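PDB 5IZ5: cytosolic phospholipase A2 delta from Homo sapiens, which hydrolyses glycerophospholipids at the sn-2 position in a calcium-dependent manner, preferring linoleic acid there, and so releases a free fatty acid and a lysophospholipid. Local coordinates for residues Pro151-Thr156 with Ala162-Cys167; Gly493-Gly498 with Ser626-Tyr631. The protein carries 3 engineered substitutions. One frame throughout, in Å; residues are numbered along the deposited sequence.

Interaction 1 of 2, residues Pro151-Thr156 with Ala162-Cys167; sequences PENLIT and ARELSC
With its CG swung opposite the backbone N (chi1 -179°) and the chain extended beyond, Glu152 reaches across to Arg163, whose side chain folds back through bends at chi2 and chi3 to meet it. The guanidinium takes the carboxylate side-on: NE lies 2.8 Å from Glu152 OE2 and NH2 2.9 Å from Glu152 OE1, both on the syn side of the oxygens. The two planes are 44° apart, making a twisted rather than flat salt bridge. The anti lone pair of Glu152 OE2 accepts the backbone N of Glu164 at 2.9 Å, and a water joins the same oxygen to Glu164 O. Glu164, also extended, slides past Glu152 in the opposite direction; its OE2 receives Asn153 N at 2.9 Å in a nearly straight bond (176°), while OE1 pairs with Arg150. Side-chain carboxylates thus hold the backbone where the regular pairing gives out. That pairing is antiparallel and hydrogen-bonded at Ile155 and Ala162: Ala162 N is 2.7 Å from Ile155 O, and Ile155 N is 3.1 Å from Ala162 O. Leu154 CD2 packs beside the Arg163 side chain. The contact belongs to the beta hairpin of strands 152-156 and 160-172; strand 21-36 pairs with the first of these, whereas the second continues to pair with strands 210-216, 266-277 and 614-615.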
loop_
_atom_site.group_PDB
_atom_site.type_symbol
_atom_site.label_atom_id
_atom_site.label_comp_id
_atom_site.label_asym_id
_atom_site.label_seq_id
_atom_site.Cartn_x
_atom_site.Cartn_y
_atom_site.Cartn_z
ATOM N N PRO B 151 16.524 -14.992 -26.878
ATOM C CA PRO B 151 15.794 -13.914 -26.215
ATOM C C PRO B 151 15.506 -14.236 -24.743
ATOM O O PRO B 151 15.415 -15.402 -24.368
ATOM C CB PRO B 151 14.478 -13.823 -27.010
ATOM C CG PRO B 151 14.589 -14.789 -28.149
ATOM C CD PRO B 151 15.659 -15.767 -27.783
ATOM N N GLU B 152 15.378 -13.201 -23.921
ATOM C CA GLU B 152 14.982 -13.353 -22.524
ATOM C C GLU B 152 13.476 -13.566 -22.446
ATOM O O GLU B 152 12.729 -12.948 -23.198
ATOM C CB GLU B 152 15.377 -12.111 -21.725
ATOM C CG GLU B 152 15.030 -12.183 -20.243
ATOM C CD GLU B 152 15.376 -10.911 -19.491
ATOM O OE1 GLU B 152 15.985 -9.989 -20.077
ATOM O OE2 GLU B 152 15.022 -10.825 -18.298
ATOM N N ASN B 153 13.040 -14.438 -21.541
ATOM C CA ASN B 153 11.616 -14.655 -21.300
ATOM C C ASN B 153 11.083 -13.726 -20.206
ATOM O O ASN B 153 11.278 -13.976 -19.008
ATOM C CB ASN B 153 11.345 -16.114 -20.926
ATOM C CG ASN B 153 11.661 -17.076 -22.062
ATOM O OD1 ASN B 153 11.399 -16.785 -23.232
ATOM N ND2 ASN B 153 12.223 -18.230 -21.721
ATOM N N LEU B 154 10.405 -12.663 -20.641
ATOM C CA LEU B 154 9.828 -11.657 -19.751
ATOM C C LEU B 154 8.348 -11.912 -19.497
ATOM O O LEU B 154 7.687 -12.553 -20.310
ATOM C CB LEU B 154 9.955 -10.279 -20.387
ATOM C CG LEU B 154 11.325 -9.797 -20.849
ATOM C CD1 LEU B 154 11.181 -8.452 -21.535
ATOM C CD2 LEU B 154 12.283 -9.707 -19.674
ATOM N N ILE B 155 7.848 -11.397 -18.372
ATOM C CA ILE B 155 6.412 -11.328 -18.081
ATOM C C ILE B 155 6.076 -9.886 -17.710
ATOM O O ILE B 155 6.739 -9.316 -16.843
ATOM C CB ILE B 155 6.000 -12.257 -16.919
ATOM C CG1 ILE B 155 6.392 -13.705 -17.240
ATOM C CG2 ILE B 155 4.495 -12.167 -16.664
ATOM C CD1 ILE B 155 6.298 -14.656 -16.061
ATOM N N THR B 156 5.063 -9.304 -18.361
ATOM C CA THR B 156 4.663 -7.916 -18.105
ATOM C C THR B 156 3.160 -7.662 -18.119
ATOM O O THR B 156 2.398 -8.438 -18.676
ATOM C CB THR B 156 5.158 -6.966 -19.202
ATOM O OG1 THR B 156 5.998 -7.657 -20.128
ATOM C CG2 THR B 156 5.856 -5.817 -18.613
ATOM N N ALA B 162 8.589 -8.510 -15.000
ATOM C CA ALA B 162 9.280 -9.570 -14.304
ATOM C C ALA B 162 10.367 -10.116 -15.233
ATOM O O ALA B 162 10.080 -10.688 -16.300
ATOM C CB ALA B 162 8.301 -10.654 -13.920
ATOM N N ARG B 163 11.620 -9.912 -14.836
ATOM C CA ARG B 163 12.770 -10.383 -15.610
ATOM C C ARG B 163 12.879 -11.892 -15.474
ATOM O O ARG B 163 12.415 -12.458 -14.480
ATOM C CB ARG B 163 14.055 -9.729 -15.106
ATOM C CG ARG B 163 14.063 -8.207 -15.166
ATOM C CD ARG B 163 13.962 -7.697 -16.591
ATOM N NE ARG B 163 15.091 -8.163 -17.402
ATOM C CZ ARG B 163 16.272 -7.549 -17.511
ATOM N NH1 ARG B 163 16.513 -6.405 -16.872
ATOM N NH2 ARG B 163 17.223 -8.089 -18.266
ATOM N N GLU B 164 13.489 -12.543 -16.466
ATOM C CA GLU B 164 13.705 -13.992 -16.396
ATOM C C GLU B 164 14.598 -14.307 -15.200
ATOM O O GLU B 164 15.610 -13.643 -14.993
ATOM C CB GLU B 164 14.354 -14.515 -17.681
ATOM C CG GLU B 164 14.407 -16.034 -17.750
ATOM C CD GLU B 164 15.091 -16.551 -19.007
ATOM O OE1 GLU B 164 15.664 -17.654 -18.949
ATOM O OE2 GLU B 164 15.055 -15.873 -20.059
ATOM N N LEU B 165 14.211 -15.302 -14.411
ATOM C CA LEU B 165 14.914 -15.617 -13.166
ATOM C C LEU B 165 15.542 -16.994 -13.264
ATOM O O LEU B 165 14.889 -17.952 -13.682
ATOM C CB LEU B 165 13.961 -15.584 -11.961
ATOM C CG LEU B 165 14.456 -14.922 -10.674
ATOM C CD1 LEU B 165 14.815 -13.469 -10.929
ATOM C CD2 LEU B 165 13.381 -15.024 -9.612
ATOM N N SER B 166 16.811 -17.076 -12.878
ATOM C CA SER B 166 17.483 -18.351 -12.693
ATOM C C SER B 166 17.620 -18.649 -11.207
ATOM O O SER B 166 17.633 -17.744 -10.368
ATOM C CB SER B 166 18.854 -18.333 -13.358
ATOM O OG SER B 166 18.727 -18.142 -14.757
ATOM N N CYS B 167 17.689 -19.934 -10.893
ATOM C CA CYS B 167 17.752 -20.409 -9.525
ATOM C C CYS B 167 18.984 -21.324 -9.414
ATOM O O CYS B 167 19.186 -22.197 -10.259
ATOM C CB CYS B 167 16.472 -21.197 -9.189
ATOM S SG CYS B 167 14.824 -20.388 -9.012
HETATM O O HOH W 1 17.088 -11.902 -16.486
#

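Interaction 2 of 2, residues Gly493-Gly498 with Ser626-Tyr631; sequences GFLKYG and STWADY
Trp628, in the last turn of helix 623-628, packs on the helical turn 495-497 that links strands 492-494 and 499-501, an antiparallel hairpin in the mixed sheet of this alpha/beta hydrolase's phospholipase domain. Leu495 comes over one face of the indole: its CB stands 4.2 Å from the centroid of the five-membered ring, 19° off the normal, a CH-pi contact, while its CD1 reaches Trp628 CZ2 at 4.1 Å. Thr627 CG2 lies over the opposite face, and the ring of Trp484 meets the indole at a steep angle. Lys496 touches with its aliphatic part only. Its chain starts opposite the backbone N (chi1 -174°), runs past Trp628 CB and bends onward, carrying NZ to salt bridges with Glu483 and Asp634. No hydrogen bond crosses between the two segments, leaving shape and apolar cover to hold them. Replacing Trp628 with an alanine would probably leave Leu495 CB and CD1 without the surface they rest on, opening a gap between turn and helix end. Lys496 CB sits 3.7 Å from Trp628 CB, the closest approach of the two segments.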
loop_
_atom_site.group_PDB
_atom_site.type_symbol
_atom_site.label_atom_id
_atom_site.label_comp_id
_atom_site.label_asym_id
_atom_site.label_seq_id
_atom_site.Cartn_x
_atom_site.Cartn_y
_atom_site.Cartn_z
ATOM N N GLY B 493 -3.118 -4.857 -3.533
ATOM C CA GLY B 493 -2.165 -4.338 -4.499
ATOM C C GLY B 493 -2.277 -2.884 -4.882
ATOM O O GLY B 493 -3.119 -2.144 -4.374
ATOM N N PHE B 494 -1.392 -2.501 -5.797
ATOM C CA PHE B 494 -1.232 -1.135 -6.233
ATOM C C PHE B 494 -2.049 -0.899 -7.479
ATOM O O PHE B 494 -1.821 -1.555 -8.494
ATOM C CB PHE B 494 0.241 -0.859 -6.585
ATOM C CG PHE B 494 1.143 -0.749 -5.405
ATOM C CD1 PHE B 494 1.572 0.497 -4.974
ATOM C CD2 PHE B 494 1.614 -1.888 -4.748
ATOM C CE1 PHE B 494 2.424 0.610 -3.897
ATOM C CE2 PHE B 494 2.466 -1.777 -3.667
ATOM C CZ PHE B 494 2.869 -0.523 -3.242
ATOM N N LEU B 495 -2.962 0.066 -7.412
ATOM C CA LEU B 495 -3.727 0.479 -8.585
ATOM C C LEU B 495 -2.799 1.030 -9.695
ATOM O O LEU B 495 -2.951 0.705 -10.863
ATOM C CB LEU B 495 -4.793 1.513 -8.187
ATOM C CG LEU B 495 -5.875 1.052 -7.195
ATOM C CD1 LEU B 495 -6.766 2.216 -6.766
ATOM C CD2 LEU B 495 -6.717 -0.079 -7.767
ATOM N N LYS B 496 -1.805 1.823 -9.316
ATOM C CA LYS B 496 -0.871 2.419 -10.283
ATOM C C LYS B 496 -0.041 1.386 -11.082
ATOM O O LYS B 496 0.199 1.565 -12.282
ATOM C CB LYS B 496 0.078 3.378 -9.550
ATOM C CG LYS B 496 1.034 4.199 -10.420
ATOM C CD LYS B 496 2.358 4.480 -9.694
ATOM C CE LYS B 496 2.278 5.635 -8.729
ATOM N NZ LYS B 496 3.645 6.106 -8.388
ATOM N N TYR B 497 0.392 0.310 -10.430
ATOM C CA TYR B 497 1.316 -0.653 -11.059
ATOM C C TYR B 497 0.623 -1.917 -11.592
ATOM O O TYR B 497 1.260 -2.758 -12.254
ATOM C CB TYR B 497 2.413 -1.067 -10.076
ATOM C CG TYR B 497 3.266 0.058 -9.534
ATOM C CD1 TYR B 497 4.185 0.714 -10.337
ATOM C CD2 TYR B 497 3.177 0.436 -8.208
ATOM C CE1 TYR B 497 4.971 1.743 -9.833
ATOM C CE2 TYR B 497 3.958 1.450 -7.689
ATOM C CZ TYR B 497 4.856 2.102 -8.507
ATOM O OH TYR B 497 5.635 3.112 -7.999
ATOM N N GLY B 498 -0.670 -2.060 -11.300
ATOM C CA GLY B 498 -1.423 -3.227 -11.736
ATOM C C GLY B 498 -0.831 -4.527 -11.217
ATOM O O GLY B 498 -0.665 -5.486 -11.964
ATOM N N SER B 626 -0.523 6.264 -16.027
ATOM C CA SER B 626 -0.681 7.715 -16.247
ATOM C C SER B 626 -1.812 8.299 -15.405
ATOM O O SER B 626 -1.687 9.400 -14.882
ATOM C CB SER B 626 -0.903 8.030 -17.731
ATOM O OG SER B 626 0.316 8.013 -18.450
ATOM N N THR B 627 -2.888 7.539 -15.233
ATOM C CA THR B 627 -4.014 7.977 -14.406
ATOM C C THR B 627 -3.558 8.253 -12.986
ATOM O O THR B 627 -3.923 9.267 -12.404
ATOM C CB THR B 627 -5.105 6.906 -14.341
ATOM O OG1 THR B 627 -5.606 6.650 -15.657
ATOM C CG2 THR B 627 -6.252 7.334 -13.446
ATOM N N TRP B 628 -2.768 7.341 -12.433
ATOM C CA TRP B 628 -2.346 7.424 -11.032
ATOM C C TRP B 628 -0.993 8.104 -10.827
ATOM O O TRP B 628 -0.591 8.326 -9.692
ATOM C CB TRP B 628 -2.360 6.027 -10.408
ATOM C CG TRP B 628 -3.731 5.438 -10.462
ATOM C CD1 TRP B 628 -4.157 4.412 -11.258
ATOM C CD2 TRP B 628 -4.876 5.877 -9.726
ATOM N NE1 TRP B 628 -5.493 4.171 -11.042
ATOM C CE2 TRP B 628 -5.958 5.058 -10.107
ATOM C CE3 TRP B 628 -5.090 6.881 -8.771
ATOM C CZ2 TRP B 628 -7.238 5.209 -9.570
ATOM C CZ3 TRP B 628 -6.366 7.030 -8.235
ATOM C CH2 TRP B 628 -7.421 6.197 -8.637
ATOM N N ALA B 629 -0.304 8.472 -11.904
ATOM C CA ALA B 629 1.048 9.042 -11.751
ATOM C C ALA B 629 1.109 10.446 -11.129
ATOM O O ALA B 629 0.491 11.372 -11.636
ATOM C CB ALA B 629 1.798 9.051 -13.082
ATOM N N ASP B 630 1.861 10.554 -10.024
ATOM C CA ASP B 630 2.414 11.812 -9.471
ATOM C C ASP B 630 3.536 12.286 -10.391
ATOM O O ASP B 630 4.623 11.708 -10.379
ATOM C CB ASP B 630 3.024 11.572 -8.067
ATOM C CG ASP B 630 2.029 11.769 -6.929
ATOM O OD1 ASP B 630 1.611 10.745 -6.348
ATOM O OD2 ASP B 630 1.689 12.937 -6.592
ATOM N N TYR B 631 3.322 13.358 -11.148
ATOM C CA TYR B 631 4.126 13.556 -12.361
ATOM C C TYR B 631 5.641 13.376 -12.154
ATOM O O TYR B 631 6.264 12.449 -12.706
ATOM C CB TYR B 631 3.863 14.923 -13.008
ATOM C CG TYR B 631 4.928 15.315 -14.025
ATOM C CD1 TYR B 631 5.437 16.613 -14.081
ATOM C CD2 TYR B 631 5.449 14.368 -14.914
ATOM C CE1 TYR B 631 6.418 16.957 -15.003
ATOM C CE2 TYR B 631 6.433 14.700 -15.831
ATOM C CZ TYR B 631 6.912 15.995 -15.874
ATOM O OH TYR B 631 7.886 16.323 -16.788
#

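Interaction 1 precedes interaction 2 along the chain; their centres are 23 Å apart and their nearest atoms about 8 Å, so they do not touch. A hydrogen bond still connects the two regions: Asn157, directly after strand 152-156, gives its ND2 to Tyr497 O in the turn of interaction 2. Arg163 NH1 bonds to Gln614 OE1, tying the hairpin to strand 614-615, which lies ahead of helix 623-628 in the chain. Interaction 2 lies within the phospholipase domain, interaction 1 in the sheet shared by strands 21-36, 210-216 and 266-277; the Asn157-Tyr497 bond is consistent with the two regions meeting there. Both contacts lie away from the nucleophile Ser365.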